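Local structure of glycosyltransferase Gtf1 (Streptococcus pneumoniae, 4PQG) at residues Ala211-Leu216 / Gln234-Glu239. The protein is a bacterial glycosyltransferase of the GT-B fold class whose chain also carries an extended antiparallel beta-sheet domain. Numbering follows the deposited sequence.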
loop_
_atom_site.group_PDB
_atom_site.type_symbol
_atom_site.label_atom_id
_atom_site.label_comp_id
_atom_site.label_asym_id
_atom_site.label_seq_id
_atom_site.Cartn_x
_atom_site.Cartn_y
_atom_site.Cartn_z
ATOM N N ALA A 211 -13.948 2.356 -20.594
ATOM C CA ALA A 211 -15.077 1.426 -20.647
ATOM C C ALA A 211 -15.452 0.959 -19.259
ATOM O O ALA A 211 -16.636 0.846 -18.920
ATOM C CB ALA A 211 -14.733 0.228 -21.529
ATOM N N PHE A 212 -14.433 0.663 -18.453
ATOM C CA PHE A 212 -14.645 0.348 -17.058
ATOM C C PHE A 212 -15.385 1.486 -16.327
ATOM O O PHE A 212 -16.432 1.263 -15.686
ATOM C CB PHE A 212 -13.318 0.070 -16.354
ATOM C CG PHE A 212 -13.455 0.037 -14.856
ATOM C CD1 PHE A 212 -13.992 -1.080 -14.225
ATOM C CD2 PHE A 212 -13.099 1.135 -14.093
ATOM C CE1 PHE A 212 -14.151 -1.103 -12.842
ATOM C CE2 PHE A 212 -13.256 1.127 -12.710
ATOM C CZ PHE A 212 -13.787 0.000 -12.086
ATOM N N MET A 213 -14.853 2.697 -16.439
ATOM C CA MET A 213 -15.471 3.858 -15.791
ATOM C C MET A 213 -16.940 4.037 -16.196
ATOM O O MET A 213 -17.792 4.243 -15.337
ATOM C CB MET A 213 -14.677 5.128 -16.064
ATOM C CG MET A 213 -13.300 5.174 -15.402
ATOM S SD MET A 213 -13.297 5.169 -13.598
ATOM C CE MET A 213 -13.911 6.820 -13.253
ATOM N N LYS A 214 -17.226 3.925 -17.490
ATOM C CA LYS A 214 -18.594 4.084 -18.010
ATOM C C LYS A 214 -19.494 2.988 -17.464
ATOM O O LYS A 214 -20.651 3.247 -17.126
ATOM C CB LYS A 214 -18.605 4.093 -19.547
ATOM C CG LYS A 214 -17.946 5.332 -20.123
ATOM C CD LYS A 214 -18.142 5.448 -21.619
ATOM C CE LYS A 214 -17.562 6.757 -22.124
ATOM N NZ LYS A 214 -18.427 7.926 -21.804
ATOM N N SER A 215 -18.943 1.780 -17.337
ATOM C CA SER A 215 -19.662 0.639 -16.750
ATOM C C SER A 215 -20.085 0.844 -15.289
ATOM O O SER A 215 -20.893 0.073 -14.781
ATOM C CB SER A 215 -18.870 -0.681 -16.898
ATOM O OG SER A 215 -18.095 -0.994 -15.742
ATOM N N LEU A 216 -19.521 1.843 -14.606
ATOM C CA LEU A 216 -19.948 2.153 -13.230
ATOM C C LEU A 216 -21.287 2.885 -13.184
ATOM O O LEU A 216 -21.950 2.891 -12.142
ATOM C CB LEU A 216 -18.897 2.982 -12.467
ATOM C CG LEU A 216 -17.509 2.343 -12.358
ATOM C CD1 LEU A 216 -16.491 3.318 -11.774
ATOM C CD2 LEU A 216 -17.565 1.053 -11.553
ATOM N N GLN A 234 -6.265 11.030 -16.975
ATOM C CA GLN A 234 -7.125 11.745 -17.887
ATOM C C GLN A 234 -8.501 11.100 -18.016
ATOM O O GLN A 234 -9.524 11.792 -17.986
ATOM C CB GLN A 234 -6.470 11.793 -19.242
ATOM C CG GLN A 234 -7.231 12.612 -20.261
ATOM C CD GLN A 234 -6.345 12.972 -21.416
ATOM O OE1 GLN A 234 -5.117 13.015 -21.274
ATOM N NE2 GLN A 234 -6.947 13.231 -22.570
ATOM N N VAL A 235 -8.502 9.777 -18.181
ATOM C CA VAL A 235 -9.733 8.988 -18.342
ATOM C C VAL A 235 -10.578 9.020 -17.068
ATOM O O VAL A 235 -11.803 9.167 -17.130
ATOM C CB VAL A 235 -9.399 7.529 -18.735
ATOM C CG1 VAL A 235 -10.644 6.674 -18.686
ATOM C CG2 VAL A 235 -8.777 7.498 -20.132
ATOM N N VAL A 236 -9.932 8.890 -15.913
ATOM C CA VAL A 236 -10.633 9.023 -14.633
ATOM C C VAL A 236 -11.243 10.439 -14.468
ATOM O O VAL A 236 -12.418 10.584 -14.103
ATOM C CB VAL A 236 -9.703 8.651 -13.445
ATOM C CG1 VAL A 236 -10.372 8.922 -12.101
ATOM C CG2 VAL A 236 -9.317 7.191 -13.529
ATOM N N PHE A 237 -10.445 11.466 -14.759
ATOM C CA PHE A 237 -10.872 12.857 -14.662
ATOM C C PHE A 237 -12.098 13.103 -15.532
ATOM O O PHE A 237 -13.107 13.638 -15.055
ATOM C CB PHE A 237 -9.730 13.835 -15.034
ATOM C CG PHE A 237 -8.901 14.300 -13.849
ATOM C CD1 PHE A 237 -8.589 15.651 -13.690
ATOM C CD2 PHE A 237 -8.433 13.390 -12.895
ATOM C CE1 PHE A 237 -7.842 16.095 -12.604
ATOM C CE2 PHE A 237 -7.676 13.830 -11.803
ATOM C CZ PHE A 237 -7.381 15.187 -11.658
ATOM N N GLU A 238 -12.025 12.666 -16.789
ATOM C CA GLU A 238 -13.094 12.914 -17.742
ATOM C C GLU A 238 -14.387 12.215 -17.338
ATOM O O GLU A 238 -15.458 12.838 -17.314
ATOM C CB GLU A 238 -12.666 12.476 -19.136
ATOM C CG GLU A 238 -11.698 13.443 -19.789
ATOM C CD GLU A 238 -11.152 12.919 -21.100
ATOM O OE1 GLU A 238 -11.442 11.756 -21.462
ATOM O OE2 GLU A 238 -10.425 13.669 -21.771
ATOM N N GLU A 239 -14.280 10.935 -16.991
ATOM C CA GLU A 239 -15.445 10.134 -16.662
ATOM C C GLU A 239 -16.029 10.436 -15.293
ATOM O O GLU A 239 -17.186 10.107 -15.028
ATOM C CB GLU A 239 -15.128 8.640 -16.776
ATOM C CG GLU A 239 -14.700 8.209 -18.171
ATOM C CD GLU A 239 -15.755 8.524 -19.215
ATOM O OE1 GLU A 239 -16.956 8.299 -18.925
ATOM O OE2 GLU A 239 -15.377 8.991 -20.308
#
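Met213 and Glu239 mark the nearest backbone approach, CA to CA 6.3 Å, between two helical segments whose axes run 9.9 Å apart at their closest and nearly side by side, 27° between their N-to-C directions. The pair is a worked example of a small helix-helix contact, 250 Å² in all, that combines apolar packing on its sheet-facing side with a salt bridge on its more exposed side. Met213 supplies much of the apolar part. Its CB lies 3.6 Å from Glu239 CB and also touches Glu239 CG, so the aliphatic root of the glutamate packs as a hydrocarbon. From there the methionine chain bends twice, at chi2 and again at chi3 (-72°), which carries CE to Val236 and Glu239. The methyl settles against the turn at Val236, with CE 4.3 Å from Val236 CG1 and a little nearer to Val236 O, while Met213 CG makes only a marginal contact with Val235 CG1.

On the exposed side Lys214 and Glu239 cross obliquely. The lysine runs extended as far as CE, then bends at chi4 (-76°), and NZ makes a salt bridge to Glu239 OE1 at 3.3 Å, whose hydrogen bond is weak. Lys214 CG stands equally close to that oxygen, and OE2 is slightly farther from NZ, so the carboxylate rests against the lysine's aliphatic stem as well as its ammonium group. Arg210, one turn before Lys214, is the stronger partner, pairing through NH1 with Glu239 OE2; the glutamate therefore answers two positive charges of helix 205-215.

Met213 and Val236 both reach Ile14 of strand 10-15, an inner strand of the seven-stranded parallel sheet. Helices 205-215 and 233-240 thus pack together over that sheet; strand 223-226 lies between them in sequence and next to strand 10-15 in the sheet, consistent with the Rossmann-like N-terminal domain of a GT-B glycosyltransferase.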